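Side-chain contacts in MucR Phosphodiesterase (Pseudomonas aeruginosa, PDB 5M1T), which belongs to the EAL-domain family of phosphodiesterases and holds two magnesium ions next to the bound ligand C2E: residues I240-V245 against E252-L257; N214-A217 against D222-I225; R109-G114 against W119-N124. One frame throughout, in Å; residues are numbered along the deposited sequence.

From the N terminus, contact 3 comes first: helix 93-113 turns into strand 120-124, and the short loop between them is closed by paired tryptophans. Contact 2 follows, where the loop after helix 210-214 folds onto the start of helix 220-236. That helix leads into strand 239-243, where contact 1 begins, joining the strand to helix 248-257. The three lie in series and none nests in or crosses another. Contacts 1 and 2 touch, Phe-253 CE2 lying 4.1 Å from Leu-216 CD1. Contact 3 is about 32 Å from contact 2, centre to centre, but both it and contact 1 reach the same sheet and C2E, each supplying a ligand to a different magnesium ion.

Contact 1. Residues I240-V245 against E252-L257; sequences IVAEGV and EFLTRL. With MG (magnesium ion), chain E; C2E (9,9'-[(2R,3R,3aS,5S,7aR,9R,10R,10aS,12S,14aR)-3,5,10,12-tetrahydroxy-5,12-dioxidooctahydro-2H,7H-difuro[3,2-d:3',2'-j][1,3,7,9,2,8]tetraoxadiphosphacyclododecine-2,9-diyl]bis(2-amino-1,9-dihydro-6H-purin-6-one)), chain C.
Leu-254 reaches from its helix toward the strand and sets one methyl, CD1, against two apolar partners, an alanine and a valine. CD1 lies 3.7 Å from Val-245 CG2 and 3.8 Å from Ala-242 CB, while its other branch, CD2, is 4.1 Å from Ala-242 CB. The leucine and valine side chains run past each other in opposite directions. Val-245 CG2, the branch that meets the leucine, stands beside the backbone N and anti to the carbonyl carbon (chi1 179°, measured to CG1). Alanine suits its place because a single methyl lets the helix lie close over the strand; Leu-262 of the neighbouring strand 261-263 and Val-226 of helix 220-236 also pack on Leu-254. This is the beta-alpha-beta unit of strand 239-243, helix 248-257 and strand 261-263, part of the barrel-like EAL fold. Farther out on the helix, Arg-256 NE forms a salt bridge with Glu-252 OE2 at 3.2 Å, nearly straight and in the guanidinium plane. Side chains alternate along a strand, and Glu-243 accordingly points away from the helix. Its OE1 and OE2 both bind one magnesium ion at 2.5 Å; Asp-186, Asp-187, C2E O1P and a water share the ion. Apolar contacts thus seat the strand end and the following loop against the helix, while on the other side the Glu-243 carboxylate meets the metal, which probably offsets its charge.

Contact 2. Residues N214-A217 against D222-I225; sequences NELA and DAAI
In the EAL fold, a barrel related to the TIM barrel, this contact belongs to the connection that leaves strand 205-208, passes through the short helix 210-214 and enters the long helix 220-236. The loop after the short helix bends back over the first turn of the long one, and on the loop side Leu-216 makes the main contact. Its CG stands anti to the carbonyl carbon (chi1 -73°), from where the CD2 branch reaches across to the helix. There CD2 lies against the backbone as much as against side chains: it is 3.5 Å from Ala-223 CA, which is tighter than usual for two carbons, and 3.8 Å from Asp-222 C. The side chains meet more loosely, with Ala-223 CB 4.0 Å from Leu-216 CD2. A residue as small as alanine suits this position, since its lone methyl leaves the helix backbone within reach of the leucine.

Asp-222 is buried, and Phe-212 of the short helix touches it as it does Ile-225, three residues further on. Asp-222 lies in the first turn of helix 220-236, where the helix dipole would probably favour a negative charge. The side chains of Glu-215 and Asp-222 cross at a slant, but the approach of Glu-215 CB to Asp-222 is too short to be trusted, so the placing of the aspartate carboxylate is doubtful and nothing firm follows about how the two acids affect each other. The glutamate chain is bent at chi2 (-76°), which carries its carboxylate off from the helix and suits an exposed acid. The apolar contact is firmer, and it extends to the aspartate's own methylene: Leu-216 CD2 lies 4.1 Å from Asp-222 CB.

Contact 3. Residues R109-G114 against W119-N124; sequences RLWLDG and WNIAVN. With MG (magnesium ion), chain D; C2E (9,9'-[(2R,3R,3aS,5S,7aR,9R,10R,10aS,12S,14aR)-3,5,10,12-tetrahydroxy-5,12-dioxidooctahydro-2H,7H-difuro[3,2-d:3',2'-j][1,3,7,9,2,8]tetraoxadiphosphacyclododecine-2,9-diyl]bis(2-amino-1,9-dihydro-6H-purin-6-one)), chain C.
Trp-111 and Trp-119 each carry CG anti to the carbonyl carbon and beside the backbone N (chi1 -75° and -67°), and these torsions send the two indoles toward each other, one from the helix and one from the residue just before the strand. They meet in a T-shaped, edge-to-face pair with planes at 82°. The edge belongs to Trp-119: its CZ3 comes in over one face of Trp-111, 3.9 Å from Trp-111 CD2, while Trp-119 CE3 sits 4.0 Å from Trp-111 CE3. The centroid of the Trp-111 five-membered ring is 5.2 Å from that of the Trp-119 six-membered ring. Such a geometry directs the slightly positive ring hydrogens of one indole at the electron-rich face of the other. Ile-121 CD1 lies obliquely to the Trp-111 ring, 4.3 Å from Trp-111 CZ3, a branched aliphatic residue fitting a strand position that faces the helix.

The contact closes the loop by which helix 93-113 passes into strand 120-124 of the barrel-like EAL domain. Tyr-50 makes a second edge-to-face pair with Trp-111, and His-116 stacks on Trp-119, extending the aromatic cluster. On the last turn of the helix, Arg-109 grips Asp-113 side-on: NH2 reaches Asp-113 OD1 at 2.9 Å and NE reaches Asp-113 OD2 at 3.1 Å, both coming from above the carboxylate plane. Leu-112 CD1 lies over a face of that guanidinium, whose NH1 has a further partner in Glu-149.

At the far end of the strand the chemistry turns polar. Asn-124 offers its amide oxygen OD1 to a magnesium ion at 2.2 Å, and Glu-65, Glu-156, Asp-186 and C2E O2P bind the same ion.

Contact 1. Residues I240-V245 against E252-L257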
loop_
_atom_site.group_PDB
_atom_site.type_symbol
_atom_site.label_atom_id
_atom_site.label_comp_id
_atom_site.label_asym_id
_atom_site.label_seq_id
_atom_site.Cartn_x
_atom_site.Cartn_y
_atom_site.Cartn_z
ATOM N N ILE A 240 1.599 15.461 -21.350
ATOM C CA ILE A 240 1.976 14.174 -21.923
ATOM C C ILE A 240 3.503 14.048 -22.167
ATOM O O ILE A 240 4.121 14.923 -22.781
ATOM C CB ILE A 240 1.238 13.954 -23.255
ATOM C CG1 ILE A 240 -0.260 13.972 -23.020
ATOM C CG2 ILE A 240 1.631 12.631 -23.888
ATOM C CD1 ILE A 240 -0.717 12.941 -22.012
ATOM N N VAL A 241 4.094 12.966 -21.665
ATOM C CA VAL A 241 5.488 12.682 -21.908
ATOM C C VAL A 241 5.565 11.483 -22.831
ATOM O O VAL A 241 4.974 10.407 -22.539
ATOM C CB VAL A 241 6.232 12.337 -20.599
ATOM C CG1 VAL A 241 7.719 12.141 -20.867
ATOM C CG2 VAL A 241 6.056 13.415 -19.548
ATOM N N ALA A 242 6.303 11.628 -23.926
ATOM C CA ALA A 242 6.581 10.469 -24.766
ATOM C C ALA A 242 7.903 9.892 -24.328
ATOM O O ALA A 242 8.888 10.610 -24.221
ATOM C CB ALA A 242 6.632 10.824 -26.231
ATOM N N GLU A 243 7.927 8.594 -24.104
ATOM C CA GLU A 243 9.098 7.899 -23.566
ATOM C C GLU A 243 9.616 6.893 -24.598
ATOM O O GLU A 243 8.849 6.327 -25.346
ATOM C CB GLU A 243 8.695 7.266 -22.218
ATOM C CG GLU A 243 9.504 6.102 -21.743
ATOM C CD GLU A 243 8.852 5.425 -20.538
ATOM O OE1 GLU A 243 8.335 4.259 -20.690
ATOM O OE2 GLU A 243 8.831 6.089 -19.475
ATOM N N GLY A 244 10.930 6.703 -24.674
ATOM C CA GLY A 244 11.520 5.768 -25.623
ATOM C C GLY A 244 11.832 6.377 -26.988
ATOM O O GLY A 244 11.922 5.656 -27.977
ATOM N N VAL A 245 12.007 7.689 -27.056
ATOM C CA VAL A 245 12.257 8.344 -28.333
ATOM C C VAL A 245 13.678 8.057 -28.752
ATOM O O VAL A 245 14.632 8.536 -28.116
ATOM C CB VAL A 245 12.023 9.869 -28.223
ATOM C CG1 VAL A 245 12.298 10.591 -29.546
ATOM C CG2 VAL A 245 10.587 10.135 -27.762
ATOM N N GLU A 252 9.989 14.012 -34.477
ATOM C CA GLU A 252 9.191 14.908 -35.330
ATOM C C GLU A 252 7.712 14.586 -35.230
ATOM O O GLU A 252 6.900 15.479 -35.079
ATOM C CB GLU A 252 9.640 14.825 -36.792
ATOM C CG GLU A 252 8.967 15.837 -37.719
ATOM C CD GLU A 252 7.567 15.403 -38.216
ATOM O OE1 GLU A 252 7.280 14.187 -38.357
ATOM O OE2 GLU A 252 6.714 16.290 -38.492
ATOM N N PHE A 253 7.366 13.312 -35.306
ATOM C CA PHE A 253 5.974 12.921 -35.277
ATOM C C PHE A 253 5.343 13.220 -33.918
ATOM O O PHE A 253 4.246 13.764 -33.799
ATOM C CB PHE A 253 5.864 11.420 -35.639
ATOM C CG PHE A 253 4.573 10.817 -35.269
ATOM C CD1 PHE A 253 3.448 11.082 -36.005
ATOM C CD2 PHE A 253 4.469 10.024 -34.141
ATOM C CE1 PHE A 253 2.225 10.534 -35.641
ATOM C CE2 PHE A 253 3.255 9.470 -33.776
ATOM C CZ PHE A 253 2.137 9.716 -34.533
ATOM N N LEU A 254 6.068 12.891 -32.868
ATOM C CA LEU A 254 5.532 13.112 -31.520
ATOM C C LEU A 254 5.368 14.584 -31.249
ATOM O O LEU A 254 4.444 15.000 -30.564
ATOM C CB LEU A 254 6.449 12.456 -30.492
ATOM C CG LEU A 254 6.400 10.935 -30.594
ATOM C CD1 LEU A 254 7.585 10.307 -29.889
ATOM C CD2 LEU A 254 5.092 10.377 -30.047
ATOM N N THR A 255 6.286 15.384 -31.791
ATOM C CA THR A 255 6.206 16.827 -31.620
ATOM C C THR A 255 4.967 17.383 -32.335
ATOM O O THR A 255 4.188 18.165 -31.759
ATOM C CB THR A 255 7.521 17.498 -32.067
ATOM O OG1 THR A 255 8.571 17.098 -31.155
ATOM C CG2 THR A 255 7.411 19.044 -32.056
ATOM N N ARG A 256 4.766 16.953 -33.577
ATOM C CA ARG A 256 3.633 17.400 -34.365
ATOM C C ARG A 256 2.307 17.020 -33.723
ATOM O O ARG A 256 1.336 17.764 -33.838
ATOM C CB ARG A 256 3.708 16.865 -35.802
ATOM C CG ARG A 256 2.563 17.356 -36.676
ATOM C CD ARG A 256 2.789 17.153 -38.158
ATOM N NE ARG A 256 3.571 15.958 -38.497
ATOM C CZ ARG A 256 3.082 14.738 -38.716
ATOM N NH1 ARG A 256 1.787 14.460 -38.581
ATOM N NH2 ARG A 256 3.923 13.761 -39.031
ATOM N N LEU A 257 2.269 15.879 -33.036
ATOM C CA LEU A 257 1.066 15.465 -32.315
ATOM C C LEU A 257 0.746 16.393 -31.164
ATOM O O LEU A 257 -0.389 16.523 -30.753
ATOM C CB LEU A 257 1.232 14.065 -31.723
ATOM C CG LEU A 257 1.084 12.838 -32.609
ATOM C CD1 LEU A 257 0.839 11.647 -31.686
ATOM C CD2 LEU A 257 -0.040 13.012 -33.614
HETATM MG MG MG E . 7.475 4.304 -18.348
HETATM P P1 C2E C . 10.264 2.965 -16.604
HETATM O O2P C2E C . 9.689 3.703 -15.427
HETATM O O1P C2E C . 9.353 2.864 -17.810
HETATM O "O5'" C2E C . 11.620 3.703 -17.004
HETATM C "C5'" C2E C . 11.945 3.941 -18.356
HETATM C "C4'" C2E C . 12.781 2.816 -18.922
HETATM O "O4'" C2E C . 12.911 3.023 -20.342
HETATM C "C3'" C2E C . 14.193 2.801 -18.363
HETATM O "O3'" C2E C . 14.655 1.451 -18.323
HETATM C "C2'" C2E C . 15.002 3.564 -19.389
HETATM O "O2'" C2E C . 16.385 3.207 -19.397
HETATM C "C1'" C2E C . 14.303 3.100 -20.658
HETATM N N9 C2E C . 14.475 4.000 -21.797
HETATM C C8 C2E C . 14.427 5.342 -21.785
HETATM N N7 C2E C . 14.620 5.825 -23.032
HETATM C C5 C2E C . 14.778 4.777 -23.853
HETATM C C6 C2E C . 15.016 4.588 -25.287
HETATM O O6 C2E C . 15.096 5.581 -26.045
HETATM N N1 C2E C . 15.127 3.326 -25.733
HETATM C C2 C2E C . 15.037 2.254 -24.913
HETATM N N2 C2E C . 15.164 1.006 -25.418
HETATM N N3 C2E C . 14.809 2.360 -23.591
HETATM C C4 C2E C . 14.685 3.577 -23.029
HETATM P P11 C2E C . 15.386 0.874 -17.013
HETATM O O21 C2E C . 16.339 1.936 -16.487
HETATM O O11 C2E C . 16.137 -0.358 -17.388
HETATM O O5A C2E C . 14.246 0.595 -15.927
HETATM C C5A C2E C . 13.211 -0.340 -16.247
HETATM C C4A C2E C . 12.087 -0.217 -15.242
HETATM O O4A C2E C . 12.564 -0.444 -13.920
HETATM C C3A C2E C . 11.511 1.173 -15.172
HETATM O O3A C2E C . 10.590 1.435 -16.216
HETATM C C2A C2E C . 10.867 1.193 -13.810
HETATM O O2A C2E C . 9.604 0.544 -13.821
HETATM C C1A C2E C . 11.812 0.348 -12.994
HETATM N N91 C2E C . 12.701 1.215 -12.169
HETATM C C81 C2E C . 13.856 1.820 -12.517
HETATM N N71 C2E C . 14.382 2.498 -11.461
HETATM C C51 C2E C . 13.540 2.317 -10.428
HETATM C C61 C2E C . 13.469 2.750 -9.022
HETATM O O61 C2E C . 14.356 3.490 -8.544
HETATM N N11 C2E C . 12.421 2.336 -8.289
HETATM C C21 C2E C . 11.450 1.554 -8.808
HETATM N N21 C2E C . 10.424 1.170 -8.028
HETATM N N31 C2E C . 11.443 1.118 -10.086
HETATM C C41 C2E C . 12.445 1.481 -10.908
HETATM O O HOH W 1 7.398 2.532 -19.673
#

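Contact 2. Residues N214-A217 against D222-I225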
loop_
_atom_site.group_PDB
_atom_site.type_symbol
_atom_site.label_atom_id
_atom_site.label_comp_id
_atom_site.label_asym_id
_atom_site.label_seq_id
_atom_site.Cartn_x
_atom_site.Cartn_y
_atom_site.Cartn_z
ATOM N N ASN A 214 8.130 2.560 -29.867
ATOM C CA ASN A 214 8.999 1.652 -30.595
ATOM C C ASN A 214 8.290 0.915 -31.729
ATOM O O ASN A 214 8.918 0.569 -32.720
ATOM C CB ASN A 214 9.531 0.614 -29.624
ATOM C CG ASN A 214 10.657 -0.210 -30.200
ATOM O OD1 ASN A 214 11.588 0.311 -30.846
ATOM N ND2 ASN A 214 10.605 -1.503 -29.938
ATOM N N GLU A 215 6.996 0.631 -31.567
ATOM C CA GLU A 215 6.271 -0.109 -32.586
ATOM C C GLU A 215 5.683 0.778 -33.700
ATOM O O GLU A 215 5.081 0.249 -34.626
ATOM C CB GLU A 215 5.152 -0.953 -31.944
ATOM C CG GLU A 215 5.635 -2.112 -31.051
ATOM C CD GLU A 215 6.152 -3.317 -31.828
ATOM O OE1 GLU A 215 7.024 -4.077 -31.312
ATOM O OE2 GLU A 215 5.674 -3.501 -32.969
ATOM N N LEU A 216 5.840 2.103 -33.629
ATOM C CA LEU A 216 5.108 2.996 -34.556
ATOM C C LEU A 216 5.399 2.656 -36.016
ATOM O O LEU A 216 4.508 2.591 -36.815
ATOM C CB LEU A 216 5.419 4.466 -34.276
ATOM C CG LEU A 216 4.821 5.102 -33.015
ATOM C CD1 LEU A 216 5.593 6.352 -32.615
ATOM C CD2 LEU A 216 3.347 5.416 -33.184
ATOM N N ALA A 217 6.648 2.383 -36.348
ATOM C CA ALA A 217 7.024 2.000 -37.709
ATOM C C ALA A 217 6.606 0.596 -38.104
ATOM O O ALA A 217 6.851 0.204 -39.224
ATOM C CB ALA A 217 8.532 2.134 -37.904
ATOM N N ASP A 222 -0.628 1.478 -33.589
ATOM C CA ASP A 222 0.101 2.181 -32.533
ATOM C C ASP A 222 0.012 3.688 -32.659
ATOM O O ASP A 222 -0.063 4.367 -31.659
ATOM C CB ASP A 222 1.584 1.776 -32.439
ATOM C CG ASP A 222 1.842 0.686 -31.384
ATOM O OD1 ASP A 222 0.995 0.463 -30.485
ATOM O OD2 ASP A 222 2.904 0.028 -31.458
ATOM N N ALA A 223 0.058 4.226 -33.875
ATOM C CA ALA A 223 -0.024 5.657 -34.065
ATOM C C ALA A 223 -1.371 6.220 -33.583
ATOM O O ALA A 223 -1.421 7.341 -33.048
ATOM C CB ALA A 223 0.196 6.004 -35.537
ATOM N N ALA A 224 -2.453 5.459 -33.806
ATOM C CA ALA A 224 -3.752 5.875 -33.337
ATOM C C ALA A 224 -3.781 5.872 -31.807
ATOM O O ALA A 224 -4.309 6.802 -31.172
ATOM C CB ALA A 224 -4.856 4.996 -33.920
ATOM N N ILE A 225 -3.175 4.857 -31.209
ATOM C CA ILE A 225 -3.185 4.723 -29.754
ATOM C C ILE A 225 -2.417 5.887 -29.145
ATOM O O ILE A 225 -2.894 6.524 -28.190
ATOM C CB ILE A 225 -2.565 3.391 -29.300
ATOM C CG1 ILE A 225 -3.396 2.219 -29.815
ATOM C CG2 ILE A 225 -2.391 3.346 -27.779
ATOM C CD1 ILE A 225 -2.706 0.871 -29.643
#

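Contact 3. Residues R109-G114 against W119-N124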
loop_
_atom_site.group_PDB
_atom_site.type_symbol
_atom_site.label_atom_id
_atom_site.label_comp_id
_atom_site.label_asym_id
_atom_site.label_seq_id
_atom_site.Cartn_x
_atom_site.Cartn_y
_atom_site.Cartn_z
ATOM N N ARG A 109 18.199 18.824 -4.589
ATOM C CA ARG A 109 18.646 19.922 -3.757
ATOM C C ARG A 109 19.958 20.518 -4.280
ATOM O O ARG A 109 20.051 21.711 -4.484
ATOM C CB ARG A 109 18.801 19.449 -2.320
ATOM C CG ARG A 109 19.148 20.525 -1.296
ATOM C CD ARG A 109 18.010 21.500 -1.024
ATOM N NE ARG A 109 18.136 22.718 -1.808
ATOM C CZ ARG A 109 17.122 23.512 -2.173
ATOM N NH1 ARG A 109 15.867 23.208 -1.856
ATOM N NH2 ARG A 109 17.360 24.616 -2.886
ATOM N N LEU A 110 20.957 19.674 -4.486
ATOM C CA LEU A 110 22.258 20.084 -4.999
ATOM C C LEU A 110 22.136 20.863 -6.338
ATOM O O LEU A 110 22.690 21.965 -6.521
ATOM C CB LEU A 110 23.137 18.842 -5.155
ATOM C CG LEU A 110 24.609 18.981 -5.541
ATOM C CD1 LEU A 110 25.309 19.996 -4.657
ATOM C CD2 LEU A 110 25.362 17.675 -5.356
ATOM N N TRP A 111 21.359 20.305 -7.254
ATOM C CA TRP A 111 21.073 20.958 -8.514
ATOM C C TRP A 111 20.372 22.281 -8.362
ATOM O O TRP A 111 20.695 23.213 -9.095
ATOM C CB TRP A 111 20.216 20.069 -9.409
ATOM C CG TRP A 111 20.976 18.941 -10.023
ATOM C CD1 TRP A 111 22.302 18.927 -10.329
ATOM C CD2 TRP A 111 20.447 17.671 -10.444
ATOM N NE1 TRP A 111 22.635 17.729 -10.908
ATOM C CE2 TRP A 111 21.519 16.940 -10.987
ATOM C CE3 TRP A 111 19.172 17.087 -10.405
ATOM C CZ2 TRP A 111 21.364 15.651 -11.504
ATOM C CZ3 TRP A 111 19.011 15.816 -10.916
ATOM C CH2 TRP A 111 20.111 15.105 -11.458
ATOM N N LEU A 112 19.365 22.353 -7.492
ATOM C CA LEU A 112 18.669 23.624 -7.261
ATOM C C LEU A 112 19.651 24.688 -6.728
ATOM O O LEU A 112 19.609 25.861 -7.121
ATOM C CB LEU A 112 17.508 23.452 -6.287
ATOM C CG LEU A 112 16.249 22.774 -6.800
ATOM C CD1 LEU A 112 15.351 22.424 -5.627
ATOM C CD2 LEU A 112 15.504 23.662 -7.762
ATOM N N ASP A 113 20.539 24.268 -5.847
ATOM C CA ASP A 113 21.516 25.178 -5.273
ATOM C C ASP A 113 22.592 25.539 -6.310
ATOM O O ASP A 113 23.335 26.467 -6.127
ATOM C CB ASP A 113 22.142 24.550 -4.024
ATOM C CG ASP A 113 21.117 24.348 -2.866
ATOM O OD1 ASP A 113 20.216 25.233 -2.662
ATOM O OD2 ASP A 113 21.209 23.308 -2.147
ATOM N N GLY A 114 22.693 24.754 -7.378
ATOM C CA GLY A 114 23.601 25.032 -8.484
ATOM C C GLY A 114 22.901 25.844 -9.570
ATOM O O GLY A 114 23.475 26.155 -10.613
ATOM N N TRP A 119 14.181 22.440 -12.996
ATOM C CA TRP A 119 14.232 20.977 -13.034
ATOM C C TRP A 119 13.446 20.354 -11.900
ATOM O O TRP A 119 13.433 20.842 -10.799
ATOM C CB TRP A 119 15.651 20.446 -12.934
ATOM C CG TRP A 119 16.523 20.745 -14.097
ATOM C CD1 TRP A 119 16.204 21.477 -15.182
ATOM C CD2 TRP A 119 17.899 20.372 -14.253
ATOM N NE1 TRP A 119 17.268 21.564 -16.022
ATOM C CE2 TRP A 119 18.327 20.893 -15.477
ATOM C CE3 TRP A 119 18.815 19.673 -13.452
ATOM C CZ2 TRP A 119 19.617 20.731 -15.949
ATOM C CZ3 TRP A 119 20.101 19.494 -13.913
ATOM C CH2 TRP A 119 20.495 20.032 -15.159
ATOM N N ASN A 120 12.780 19.262 -12.227
ATOM C CA ASN A 120 12.182 18.370 -11.265
ATOM C C ASN A 120 12.810 16.982 -11.337
ATOM O O ASN A 120 13.500 16.648 -12.299
ATOM C CB ASN A 120 10.687 18.280 -11.541
ATOM C CG ASN A 120 9.997 19.602 -11.334
ATOM O OD1 ASN A 120 10.380 20.407 -10.439
ATOM N ND2 ASN A 120 8.974 19.870 -12.166
ATOM N N ILE A 121 12.582 16.164 -10.311
ATOM C CA ILE A 121 13.069 14.810 -10.373
ATOM C C ILE A 121 11.930 13.825 -10.172
ATOM O O ILE A 121 11.122 13.957 -9.254
ATOM C CB ILE A 121 14.223 14.514 -9.395
ATOM C CG1 ILE A 121 14.773 13.092 -9.645
ATOM C CG2 ILE A 121 13.771 14.610 -7.942
ATOM C CD1 ILE A 121 16.236 12.979 -9.307
ATOM N N ALA A 122 11.903 12.822 -11.034
ATOM C CA ALA A 122 10.861 11.808 -11.003
ATOM C C ALA A 122 11.394 10.478 -10.463
ATOM O O ALA A 122 12.409 9.978 -10.909
ATOM C CB ALA A 122 10.318 11.614 -12.406
ATOM N N VAL A 123 10.699 9.920 -9.487
ATOM C CA VAL A 123 11.111 8.657 -8.852
ATOM C C VAL A 123 10.015 7.606 -9.045
ATOM O O VAL A 123 8.836 7.884 -8.845
ATOM C CB VAL A 123 11.363 8.848 -7.339
ATOM C CG1 VAL A 123 11.576 7.505 -6.636
ATOM C CG2 VAL A 123 12.553 9.781 -7.127
ATOM N N ASN A 124 10.395 6.411 -9.426
ATOM C CA ASN A 124 9.415 5.364 -9.656
ATOM C C ASN A 124 8.959 4.688 -8.385
ATOM O O ASN A 124 9.779 4.437 -7.490
ATOM C CB ASN A 124 10.001 4.327 -10.593
ATOM C CG ASN A 124 10.159 4.865 -12.004
ATOM O OD1 ASN A 124 9.171 5.063 -12.707
ATOM N ND2 ASN A 124 11.376 5.141 -12.406
HETATM MG MG MG D . 9.028 5.606 -14.876
HETATM P P1 C2E C . 10.264 2.965 -16.604
HETATM O O2P C2E C . 9.689 3.703 -15.427
HETATM O O1P C2E C . 9.353 2.864 -17.810
HETATM O "O5'" C2E C . 11.620 3.703 -17.004
HETATM C "C5'" C2E C . 11.945 3.941 -18.356
HETATM C "C4'" C2E C . 12.781 2.816 -18.922
HETATM O "O4'" C2E C . 12.911 3.023 -20.342
HETATM C "C3'" C2E C . 14.193 2.801 -18.363
HETATM O "O3'" C2E C . 14.655 1.451 -18.323
HETATM C "C2'" C2E C . 15.002 3.564 -19.389
HETATM O "O2'" C2E C . 16.385 3.207 -19.397
HETATM C "C1'" C2E C . 14.303 3.100 -20.658
HETATM N N9 C2E C . 14.475 4.000 -21.797
HETATM C C8 C2E C . 14.427 5.342 -21.785
HETATM N N7 C2E C . 14.620 5.825 -23.032
HETATM C C5 C2E C . 14.778 4.777 -23.853
HETATM C C6 C2E C . 15.016 4.588 -25.287
HETATM O O6 C2E C . 15.096 5.581 -26.045
HETATM N N1 C2E C . 15.127 3.326 -25.733
HETATM C C2 C2E C . 15.037 2.254 -24.913
HETATM N N2 C2E C . 15.164 1.006 -25.418
HETATM N N3 C2E C . 14.809 2.360 -23.591
HETATM C C4 C2E C . 14.685 3.577 -23.029
HETATM P P11 C2E C . 15.386 0.874 -17.013
HETATM O O21 C2E C . 16.339 1.936 -16.487
HETATM O O11 C2E C . 16.137 -0.358 -17.388
HETATM O O5A C2E C . 14.246 0.595 -15.927
HETATM C C5A C2E C . 13.211 -0.340 -16.247
HETATM C C4A C2E C . 12.087 -0.217 -15.242
HETATM O O4A C2E C . 12.564 -0.444 -13.920
HETATM C C3A C2E C . 11.511 1.173 -15.172
HETATM O O3A C2E C . 10.590 1.435 -16.216
HETATM C C2A C2E C . 10.867 1.193 -13.810
HETATM O O2A C2E C . 9.604 0.544 -13.821
HETATM C C1A C2E C . 11.812 0.348 -12.994
HETATM N N91 C2E C . 12.701 1.215 -12.169
HETATM C C81 C2E C . 13.856 1.820 -12.517
HETATM N N71 C2E C . 14.382 2.498 -11.461
HETATM C C51 C2E C . 13.540 2.317 -10.428
HETATM C C61 C2E C . 13.469 2.750 -9.022
HETATM O O61 C2E C . 14.356 3.490 -8.544
HETATM N N11 C2E C . 12.421 2.336 -8.289
HETATM C C21 C2E C . 11.450 1.554 -8.808
HETATM N N21 C2E C . 10.424 1.170 -8.028
HETATM N N31 C2E C . 11.443 1.118 -10.086
HETATM C C41 C2E C . 12.445 1.481 -10.908
HETATM O O HOH W 2 9.417 6.178 -16.927
#